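Local coordinates for conserved membrane protein (Chlamydia abortus, PDB 6GZU) that is a secreted effector that combines deubiquitinating and acetyltransferase activities in one CE-clan cysteine-protease fold and induces fragmentation of the host Golgi, at residues S41-S46 / Y84-H89; P104-P109 / S133-V138; E146-D151 / K190-T195. All coordinates share one frame; numbering follows the deposited sequence.

Contact 1 (S41-S46 / Y84-H89); sequences SLYTPS and YQDYPH
Ser41 and Asp86 form the tight centre of this loop-to-loop contact. The hydroxyl of Ser41 donates to Asp86, with OG to OD1 at 2.6 Å, and uses the anti lone pair of the carboxylate. With chi1 at 169°, OG lies anti to the backbone N and beside the carbonyl carbon. There it also accepts two backbone N-H groups: the bond from Tyr43 N makes an ST turn, and that from Thr44 N an ST motif. A backbone bond runs beside it, from Leu42 N to Asp86 O (3.0 Å). Leu42 CD1 then packs on Pro88 CG at 3.7 Å, while its CD2 makes an off-centre CH-pi contact with the His89 ring. A water bridges Ser41 N and the OH of the buried Tyr87. The Tyr87 ring also meets His80, a zinc ligand, edge-to-face, which puts the contact beside the metal site.

The exposed side is the stack of Tyr43 and Gln85, flat and close but without a polar bond between the two side chains. Their planes are 5° apart, with Gln85 CD 3.7 Å above the centre of the Tyr43 ring.

Both loops lie against helices. Leu42 touches helices 20-33 and 252-257, Tyr87 reaches helix 51-58, and Ser46 bonds to strand 100-107.

Contact 2 (P104-P109 / S133-V138); sequences PLWHHP and SHWTLV
Trp106 and Trp135 meet in a T-shaped pair on one face of the sheet. The edge of Trp106 points at the face of Trp135, with the planes at 80°. Its CD1 sits 3.6 Å from Trp135 CZ2, toward the rim of that face. Trp106 CB adds a CH-pi contact over the six-membered ring. The indole N-H of Trp106 is held as well. NE1 donates to Ser133 OG at 2.8 Å, the hydroxyl lying 16° out of the indole plane. Edge packing and this bond together fix how the Trp106 ring is turned. Pro104 CB lies 4.0 Å from Trp135 CZ3.

The backbone sets these positions. The strands are antiparallel. Leu105 and Thr136 form a hydrogen-bonded pair, with 2.8 Å from Leu105 N to Thr136 O and 2.8 Å from Thr136 N to Leu105 O. His107 and His134 form the next such pair; there His134 N to His107 O is longer, at 3.2 Å. On the face that carries Leu105, His107, His134 and Thr136, a water donates to His134 O and accepts from Thr136 OG1. Leu105 CD1 packs on Val138 CG2 at 3.8 Å.

His134 NE2 bonds to Asp151, and its side chain touches Cys204. This geometry is consistent with a Cys-His-Asp catalytic triad, as in Ulp1-type proteases. Helix 204-217 covers Trp135 and Leu137, helix 20-33 packs on Pro104 and Trp135, and helix 114-124 lies against Trp106 and His107.

Contact 3 (E146-D151 / K190-T195); sequences EVVFFD and KKVIKT
Two parallel strands of a beta-alpha-beta unit meet here, 146-150 and 188-191, connected through helix 159-174. Lys190 N donates to Val147 O at 2.9 Å, and Phe149 N returns a bond to Lys190 O at 2.8 Å. Val192 N then donates to Phe149 O at 3.1 Å. Beyond this, residues 192-195 leave the strand, and a water takes over. It donates to Phe149 O and accepts from Asp151 N and Ile193 N.

At the other end, Lys190 NZ forms a salt bridge with Glu146 OE1 (2.9 Å). An extended chain beyond CG carries the ammonium to the carboxylate. It comes in on the syn side, 31° out of the carboxylate plane. A second water links NZ to Glu146 OE2. Arg144 also bridges OE1, and Tyr215 bonds OE2, so the buried carboxylate has several partners.

Side chains also pack on both faces. Ile193 CD1 lies on Phe150 CE2 at 3.6 Å. On the other face, the bent chain of Lys191 brings CE to 3.7 Å from Phe149 CD2, and its NZ pairs with Asp163.

Asp151 lies at the end of segment 146-151 and is hydrogen-bonded to His134. This parallel pairing across a helical connection is the classic beta-alpha-beta crossover, here next to a probable Cys-His-Asp site.

The three contacts follow in series along the chain and lie in order across the molecule. Contact 1 joins loops near the zinc site. Contacts 2 and 3 belong to the mixed sheet, where strands 134-141 and 146-150 are neighbours. Centres of contacts 1 and 2 lie about 17 Å apart, those of 2 and 3 about 13 Å. Contacts 1 and 3, about 24 Å apart, do not touch and fall on opposite sides of the chain's centre. Pro45 CB of contact 1 packs on Trp135 CH2 of contact 2 at 3.7 Å. Contacts 2 and 3 meet at His134 NE2 and Asp151 OD1, 2.7 Å apart. Cys204 of helix 204-217 would be the third member of this probable triad.

Contact 1 (S41-S46 / Y84-H89)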
loop_
_atom_site.group_PDB
_atom_site.type_symbol
_atom_site.label_atom_id
_atom_site.label_comp_id
_atom_site.label_asym_id
_atom_site.label_seq_id
_atom_site.Cartn_x
_atom_site.Cartn_y
_atom_site.Cartn_z
ATOM N N SER A 41 0.176 7.227 -4.757
ATOM C CA SER A 41 -0.228 7.684 -6.090
ATOM C C SER A 41 -1.444 6.952 -6.626
ATOM O O SER A 41 -1.502 5.724 -6.602
ATOM C CB SER A 41 0.913 7.426 -7.059
ATOM O OG SER A 41 0.459 7.627 -8.389
ATOM N N LEU A 42 -2.419 7.707 -7.117
ATOM C CA LEU A 42 -3.608 7.118 -7.749
ATOM C C LEU A 42 -3.317 6.716 -9.190
ATOM O O LEU A 42 -4.169 6.105 -9.858
ATOM C CB LEU A 42 -4.781 8.102 -7.731
ATOM C CG LEU A 42 -5.140 8.730 -6.384
ATOM C CD1 LEU A 42 -6.402 9.591 -6.510
ATOM C CD2 LEU A 42 -5.337 7.664 -5.291
ATOM N N TYR A 43 -2.120 7.037 -9.674
ATOM C CA TYR A 43 -1.763 6.839 -11.078
ATOM C C TYR A 43 -0.812 5.646 -11.333
ATOM O O TYR A 43 -0.961 4.922 -12.330
ATOM C CB TYR A 43 -1.135 8.124 -11.605
ATOM C CG TYR A 43 -0.847 8.128 -13.068
ATOM C CD1 TYR A 43 -1.878 8.116 -13.990
ATOM C CD2 TYR A 43 0.456 8.193 -13.535
ATOM C CE1 TYR A 43 -1.620 8.145 -15.356
ATOM C CE2 TYR A 43 0.728 8.213 -14.896
ATOM C CZ TYR A 43 -0.316 8.186 -15.796
ATOM O OH TYR A 43 -0.048 8.211 -17.147
ATOM N N THR A 44 0.170 5.440 -10.448
ATOM C CA THR A 44 1.189 4.397 -10.632
ATOM C C THR A 44 1.217 3.471 -9.420
ATOM O O THR A 44 1.600 3.897 -8.318
ATOM C CB THR A 44 2.597 5.034 -10.818
ATOM O OG1 THR A 44 2.556 5.989 -11.897
ATOM C CG2 THR A 44 3.665 3.967 -11.098
ATOM N N PRO A 45 0.845 2.187 -9.595
ATOM C CA PRO A 45 1.006 1.245 -8.465
ATOM C C PRO A 45 2.485 1.006 -8.206
ATOM O O PRO A 45 3.306 1.245 -9.098
ATOM C CB PRO A 45 0.431 -0.089 -8.991
ATOM C CG PRO A 45 -0.242 0.273 -10.315
ATOM C CD PRO A 45 0.347 1.539 -10.824
ATOM N N SER A 46 2.820 0.529 -7.016
ATOM C CA SER A 46 4.217 0.164 -6.713
ATOM C C SER A 46 4.480 -1.283 -7.123
ATOM O O SER A 46 3.531 -2.046 -7.389
ATOM C CB SER A 46 4.470 0.283 -5.211
ATOM O OG SER A 46 4.203 1.634 -4.773
ATOM N N TYR A 84 -2.040 16.714 -9.584
ATOM C CA TYR A 84 -3.406 16.225 -9.655
ATOM C C TYR A 84 -3.528 14.935 -10.430
ATOM O O TYR A 84 -4.621 14.413 -10.583
ATOM C CB TYR A 84 -4.302 17.311 -10.272
ATOM C CG TYR A 84 -4.408 18.498 -9.382
ATOM C CD1 TYR A 84 -5.352 18.542 -8.357
ATOM C CD2 TYR A 84 -3.568 19.565 -9.547
ATOM C CE1 TYR A 84 -5.440 19.637 -7.524
ATOM C CE2 TYR A 84 -3.662 20.672 -8.742
ATOM C CZ TYR A 84 -4.573 20.698 -7.728
ATOM O OH TYR A 84 -4.596 21.813 -6.939
ATOM N N GLN A 85 -2.405 14.378 -10.880
ATOM C CA GLN A 85 -2.407 13.096 -11.552
ATOM C C GLN A 85 -2.150 12.003 -10.534
ATOM O O GLN A 85 -2.915 11.048 -10.429
ATOM C CB GLN A 85 -1.333 13.070 -12.609
ATOM C CG GLN A 85 -1.246 11.762 -13.356
ATOM C CD GLN A 85 -0.271 11.878 -14.490
ATOM O OE1 GLN A 85 0.939 12.036 -14.264
ATOM N NE2 GLN A 85 -0.783 11.844 -15.725
ATOM N N ASP A 86 -1.077 12.144 -9.758
ATOM C CA ASP A 86 -0.798 11.181 -8.691
ATOM C C ASP A 86 -1.509 11.495 -7.377
ATOM O O ASP A 86 -1.946 10.588 -6.674
ATOM C CB ASP A 86 0.694 11.133 -8.388
ATOM C CG ASP A 86 1.514 10.698 -9.566
ATOM O OD1 ASP A 86 1.567 9.475 -9.816
ATOM O OD2 ASP A 86 2.161 11.569 -10.190
ATOM N N TYR A 87 -1.568 12.776 -7.017
ATOM C CA TYR A 87 -2.027 13.168 -5.675
ATOM C C TYR A 87 -3.103 14.237 -5.654
ATOM O O TYR A 87 -2.972 15.203 -4.918
ATOM C CB TYR A 87 -0.841 13.630 -4.787
ATOM C CG TYR A 87 0.322 12.667 -4.795
ATOM C CD1 TYR A 87 0.239 11.446 -4.147
ATOM C CD2 TYR A 87 1.526 12.985 -5.455
ATOM C CE1 TYR A 87 1.305 10.548 -4.169
ATOM C CE2 TYR A 87 2.605 12.090 -5.485
ATOM C CZ TYR A 87 2.477 10.882 -4.836
ATOM O OH TYR A 87 3.515 9.997 -4.887
ATOM N N PRO A 88 -4.194 14.060 -6.403
ATOM C CA PRO A 88 -5.214 15.115 -6.324
ATOM C C PRO A 88 -5.834 15.178 -4.926
ATOM O O PRO A 88 -6.302 16.238 -4.509
ATOM C CB PRO A 88 -6.258 14.654 -7.342
ATOM C CG PRO A 88 -6.063 13.120 -7.426
ATOM C CD PRO A 88 -4.586 12.929 -7.261
ATOM N N HIS A 89 -5.814 14.046 -4.211
ATOM C CA HIS A 89 -6.404 13.937 -2.877
ATOM C C HIS A 89 -5.529 14.605 -1.801
ATOM O O HIS A 89 -5.955 14.720 -0.647
ATOM C CB HIS A 89 -6.639 12.466 -2.534
ATOM C CG HIS A 89 -5.398 11.636 -2.630
ATOM N ND1 HIS A 89 -4.708 11.460 -3.816
ATOM C CD2 HIS A 89 -4.720 10.948 -1.684
ATOM C CE1 HIS A 89 -3.655 10.693 -3.592
ATOM N NE2 HIS A 89 -3.651 10.354 -2.310
HETATM O O HOH W 1 3.060 7.631 -3.691
HETATM O O HOH W 2 3.286 8.256 -11.328
#

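Contact 2 (P104-P109 / S133-V138)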
loop_
_atom_site.group_PDB
_atom_site.type_symbol
_atom_site.label_atom_id
_atom_site.label_comp_id
_atom_site.label_asym_id
_atom_site.label_seq_id
_atom_site.Cartn_x
_atom_site.Cartn_y
_atom_site.Cartn_z
ATOM N N PRO A 104 -0.559 -0.262 -2.453
ATOM C CA PRO A 104 -0.869 -1.426 -3.319
ATOM C C PRO A 104 0.377 -1.761 -4.125
ATOM O O PRO A 104 1.034 -0.864 -4.699
ATOM C CB PRO A 104 -1.988 -0.886 -4.240
ATOM C CG PRO A 104 -2.612 0.258 -3.404
ATOM C CD PRO A 104 -1.449 0.892 -2.696
ATOM N N LEU A 105 0.724 -3.044 -4.182
ATOM C CA LEU A 105 1.948 -3.487 -4.820
ATOM C C LEU A 105 1.574 -4.572 -5.832
ATOM O O LEU A 105 0.991 -5.590 -5.441
ATOM C CB LEU A 105 2.970 -3.968 -3.762
ATOM C CG LEU A 105 4.422 -4.172 -4.213
ATOM C CD1 LEU A 105 5.425 -4.178 -3.100
ATOM C CD2 LEU A 105 4.478 -5.587 -4.828
ATOM N N TRP A 106 1.946 -4.345 -7.089
ATOM C CA TRP A 106 1.614 -5.185 -8.244
ATOM C C TRP A 106 2.796 -6.094 -8.548
ATOM O O TRP A 106 3.939 -5.664 -8.497
ATOM C CB TRP A 106 1.382 -4.282 -9.446
ATOM C CG TRP A 106 0.862 -4.989 -10.634
ATOM C CD1 TRP A 106 -0.453 -5.137 -10.979
ATOM C CD2 TRP A 106 1.628 -5.620 -11.689
ATOM N NE1 TRP A 106 -0.561 -5.841 -12.167
ATOM C CE2 TRP A 106 0.696 -6.145 -12.623
ATOM C CE3 TRP A 106 3.001 -5.801 -11.930
ATOM C CZ2 TRP A 106 1.095 -6.828 -13.766
ATOM C CZ3 TRP A 106 3.398 -6.506 -13.078
ATOM C CH2 TRP A 106 2.451 -6.995 -13.976
ATOM N N HIS A 107 2.523 -7.373 -8.851
ATOM C CA HIS A 107 3.581 -8.333 -9.170
ATOM C C HIS A 107 3.192 -9.306 -10.250
ATOM O O HIS A 107 2.046 -9.723 -10.316
ATOM C CB HIS A 107 3.974 -9.139 -7.927
ATOM C CG HIS A 107 5.202 -9.961 -8.128
ATOM N ND1 HIS A 107 6.447 -9.390 -8.295
ATOM C CD2 HIS A 107 5.387 -11.310 -8.183
ATOM C CE1 HIS A 107 7.350 -10.352 -8.454
ATOM N NE2 HIS A 107 6.736 -11.523 -8.383
ATOM N N HIS A 108 4.180 -9.709 -11.033
ATOM C CA HIS A 108 4.029 -10.824 -11.961
ATOM C C HIS A 108 5.338 -11.586 -11.902
ATOM O O HIS A 108 6.413 -10.989 -11.982
ATOM C CB HIS A 108 3.792 -10.342 -13.381
ATOM C CG HIS A 108 3.352 -11.440 -14.294
ATOM N ND1 HIS A 108 4.220 -12.386 -14.795
ATOM C CD2 HIS A 108 2.127 -11.759 -14.776
ATOM C CE1 HIS A 108 3.552 -13.232 -15.560
ATOM N NE2 HIS A 108 2.278 -12.872 -15.570
ATOM N N PRO A 109 5.265 -12.925 -11.789
ATOM C CA PRO A 109 6.487 -13.723 -11.633
ATOM C C PRO A 109 7.398 -13.773 -12.863
ATOM O O PRO A 109 8.569 -14.198 -12.710
ATOM C CB PRO A 109 5.965 -15.143 -11.318
ATOM C CG PRO A 109 4.496 -14.944 -10.912
ATOM C CD PRO A 109 4.029 -13.733 -11.664
ATOM N N SER A 133 -2.540 -9.856 -13.224
ATOM C CA SER A 133 -2.088 -9.099 -12.042
ATOM C C SER A 133 -2.127 -9.927 -10.779
ATOM O O SER A 133 -3.098 -10.664 -10.592
ATOM C CB SER A 133 -3.054 -7.936 -11.761
ATOM O OG SER A 133 -3.056 -7.044 -12.837
ATOM N N HIS A 134 -1.138 -9.752 -9.882
ATOM C CA HIS A 134 -1.358 -10.126 -8.488
ATOM C C HIS A 134 -1.105 -8.886 -7.662
ATOM O O HIS A 134 -0.150 -8.165 -7.917
ATOM C CB HIS A 134 -0.459 -11.284 -8.002
ATOM C CG HIS A 134 -0.735 -11.688 -6.582
ATOM N ND1 HIS A 134 -1.974 -12.160 -6.179
ATOM C CD2 HIS A 134 0.035 -11.642 -5.460
ATOM C CE1 HIS A 134 -1.945 -12.408 -4.876
ATOM N NE2 HIS A 134 -0.735 -12.114 -4.416
ATOM N N TRP A 135 -1.996 -8.619 -6.712
ATOM C CA TRP A 135 -1.908 -7.456 -5.835
ATOM C C TRP A 135 -1.605 -7.860 -4.417
ATOM O O TRP A 135 -2.195 -8.821 -3.897
ATOM C CB TRP A 135 -3.240 -6.705 -5.860
ATOM C CG TRP A 135 -3.542 -6.045 -7.152
ATOM C CD1 TRP A 135 -4.418 -6.454 -8.122
ATOM C CD2 TRP A 135 -3.029 -4.810 -7.589
ATOM N NE1 TRP A 135 -4.430 -5.562 -9.168
ATOM C CE2 TRP A 135 -3.604 -4.513 -8.837
ATOM C CE3 TRP A 135 -2.112 -3.910 -7.038
ATOM C CZ2 TRP A 135 -3.269 -3.353 -9.555
ATOM C CZ3 TRP A 135 -1.796 -2.759 -7.740
ATOM C CH2 TRP A 135 -2.367 -2.485 -8.979
ATOM N N THR A 136 -0.673 -7.127 -3.797
ATOM C CA THR A 136 -0.359 -7.259 -2.387
ATOM C C THR A 136 -0.317 -5.871 -1.783
ATOM O O THR A 136 -0.553 -4.873 -2.477
ATOM C CB THR A 136 0.990 -7.950 -2.197
ATOM O OG1 THR A 136 2.020 -7.185 -2.843
ATOM C CG2 THR A 136 0.991 -9.354 -2.799
ATOM N N LEU A 137 -0.044 -5.774 -0.477
ATOM C CA LEU A 137 -0.109 -4.466 0.206
ATOM C C LEU A 137 1.096 -4.334 1.129
ATOM O O LEU A 137 1.382 -5.249 1.907
ATOM C CB LEU A 137 -1.396 -4.396 1.041
ATOM C CG LEU A 137 -1.624 -3.082 1.802
ATOM C CD1 LEU A 137 -1.876 -1.952 0.794
ATOM C CD2 LEU A 137 -2.784 -3.219 2.806
ATOM N N VAL A 138 1.761 -3.178 1.113
ATOM C CA VAL A 138 2.853 -2.888 2.072
ATOM C C VAL A 138 2.342 -1.716 2.894
ATOM O O VAL A 138 1.971 -0.650 2.362
ATOM C CB VAL A 138 4.151 -2.501 1.337
ATOM C CG1 VAL A 138 5.214 -1.956 2.327
ATOM C CG2 VAL A 138 4.713 -3.702 0.577
HETATM O O HOH W 3 1.938 -7.890 -5.711
#

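Contact 3 (E146-D151 / K190-T195)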
loop_
_atom_site.group_PDB
_atom_site.type_symbol
_atom_site.label_atom_id
_atom_site.label_comp_id
_atom_site.label_asym_id
_atom_site.label_seq_id
_atom_site.Cartn_x
_atom_site.Cartn_y
_atom_site.Cartn_z
ATOM N N GLU A 146 6.722 -0.405 12.227
ATOM C CA GLU A 146 6.585 -1.690 11.563
ATOM C C GLU A 146 6.339 -1.500 10.089
ATOM O O GLU A 146 5.721 -0.503 9.651
ATOM C CB GLU A 146 5.457 -2.526 12.204
ATOM C CG GLU A 146 4.059 -1.961 12.040
ATOM C CD GLU A 146 2.966 -2.689 12.861
ATOM O OE1 GLU A 146 3.303 -3.344 13.866
ATOM O OE2 GLU A 146 1.750 -2.660 12.492
ATOM N N VAL A 147 6.782 -2.499 9.337
ATOM C CA VAL A 147 6.458 -2.651 7.916
ATOM C C VAL A 147 5.678 -3.937 7.795
ATOM O O VAL A 147 6.200 -5.022 8.074
ATOM C CB VAL A 147 7.762 -2.681 7.041
ATOM C CG1 VAL A 147 7.416 -2.832 5.535
ATOM C CG2 VAL A 147 8.643 -1.452 7.293
ATOM N N VAL A 148 4.392 -3.802 7.459
ATOM C CA VAL A 148 3.519 -4.951 7.321
ATOM C C VAL A 148 3.310 -5.301 5.851
ATOM O O VAL A 148 2.988 -4.434 5.040
ATOM C CB VAL A 148 2.135 -4.647 7.982
ATOM C CG1 VAL A 148 1.136 -5.822 7.763
ATOM C CG2 VAL A 148 2.374 -4.385 9.479
ATOM N N PHE A 149 3.510 -6.565 5.515
ATOM C CA PHE A 149 3.288 -7.022 4.154
ATOM C C PHE A 149 2.133 -8.019 4.131
ATOM O O PHE A 149 2.159 -9.062 4.837
ATOM C CB PHE A 149 4.562 -7.729 3.646
ATOM C CG PHE A 149 4.394 -8.378 2.305
ATOM C CD1 PHE A 149 4.147 -7.612 1.176
ATOM C CD2 PHE A 149 4.481 -9.742 2.176
ATOM C CE1 PHE A 149 4.015 -8.207 -0.071
ATOM C CE2 PHE A 149 4.358 -10.330 0.942
ATOM C CZ PHE A 149 4.109 -9.579 -0.167
ATOM N N PHE A 150 1.118 -7.698 3.335
ATOM C CA PHE A 150 -0.040 -8.577 3.169
ATOM C C PHE A 150 -0.141 -9.139 1.775
ATOM O O PHE A 150 -0.181 -8.400 0.808
ATOM C CB PHE A 150 -1.333 -7.798 3.493
ATOM C CG PHE A 150 -2.587 -8.591 3.264
ATOM C CD1 PHE A 150 -3.155 -8.657 1.991
ATOM C CD2 PHE A 150 -3.197 -9.296 4.304
ATOM C CE1 PHE A 150 -4.296 -9.422 1.772
ATOM C CE2 PHE A 150 -4.353 -10.063 4.066
ATOM C CZ PHE A 150 -4.894 -10.096 2.818
ATOM N N ASP A 151 -0.150 -10.471 1.678
ATOM C CA ASP A 151 -0.351 -11.206 0.435
ATOM C C ASP A 151 -1.364 -12.279 0.748
ATOM O O ASP A 151 -1.075 -13.201 1.540
ATOM C CB ASP A 151 0.967 -11.840 0.019
ATOM C CG ASP A 151 0.836 -12.713 -1.209
ATOM O OD1 ASP A 151 -0.250 -12.745 -1.826
ATOM O OD2 ASP A 151 1.813 -13.371 -1.544
ATOM N N LYS A 190 6.638 -7.594 9.280
ATOM C CA LYS A 190 5.630 -8.618 9.564
ATOM C C LYS A 190 4.971 -9.057 8.239
ATOM O O LYS A 190 4.226 -8.288 7.635
ATOM C CB LYS A 190 4.521 -8.038 10.484
ATOM C CG LYS A 190 5.017 -7.573 11.866
ATOM C CD LYS A 190 3.882 -6.982 12.714
ATOM C CE LYS A 190 4.384 -6.703 14.130
ATOM N NZ LYS A 190 3.361 -5.970 14.980
ATOM N N LYS A 191 5.270 -10.266 7.778
ATOM C CA LYS A 191 4.610 -10.815 6.601
ATOM C C LYS A 191 3.459 -11.632 7.200
ATOM O O LYS A 191 3.621 -12.800 7.588
ATOM C CB LYS A 191 5.602 -11.675 5.808
ATOM C CG LYS A 191 6.805 -10.801 5.278
ATOM C CD LYS A 191 7.800 -11.647 4.457
ATOM C CE LYS A 191 7.301 -11.999 3.039
ATOM N NZ LYS A 191 8.253 -12.932 2.344
ATOM N N VAL A 192 2.261 -11.031 7.247
ATOM C CA VAL A 192 1.237 -11.488 8.190
ATOM C C VAL A 192 0.477 -12.732 7.755
ATOM O O VAL A 192 -0.043 -13.456 8.611
ATOM C CB VAL A 192 0.216 -10.381 8.521
ATOM C CG1 VAL A 192 0.940 -9.288 9.344
ATOM C CG2 VAL A 192 -0.429 -9.822 7.247
ATOM N N ILE A 193 0.396 -13.013 6.451
ATOM C CA ILE A 193 -0.331 -14.210 5.973
ATOM C C ILE A 193 0.666 -15.355 5.778
ATOM O O ILE A 193 1.559 -15.286 4.904
ATOM C CB ILE A 193 -1.037 -13.899 4.634
ATOM C CG1 ILE A 193 -1.927 -12.679 4.784
ATOM C CG2 ILE A 193 -1.818 -15.105 4.107
ATOM C CD1 ILE A 193 -2.865 -12.777 5.978
ATOM N N LYS A 194 0.526 -16.408 6.582
ATOM C CA LYS A 194 1.438 -17.533 6.486
ATOM C C LYS A 194 0.843 -18.646 5.658
ATOM O O LYS A 194 1.581 -19.454 5.104
ATOM C CB LYS A 194 1.840 -18.058 7.863
ATOM C CG LYS A 194 2.419 -17.033 8.812
ATOM C CD LYS A 194 3.408 -16.031 8.161
ATOM C CE LYS A 194 4.685 -16.637 7.527
ATOM N NZ LYS A 194 5.760 -15.563 7.270
ATOM N N THR A 195 -0.486 -18.726 5.617
ATOM C CA THR A 195 -1.222 -19.758 4.882
ATOM C C THR A 195 -2.154 -19.017 3.943
ATOM O O THR A 195 -2.856 -18.108 4.361
ATOM C CB THR A 195 -2.050 -20.614 5.860
ATOM O OG1 THR A 195 -1.154 -21.328 6.728
ATOM C CG2 THR A 195 -2.906 -21.632 5.111
HETATM O O HOH W 4 0.700 -5.045 13.588
HETATM O O HOH W 5 1.400 -11.536 4.112
#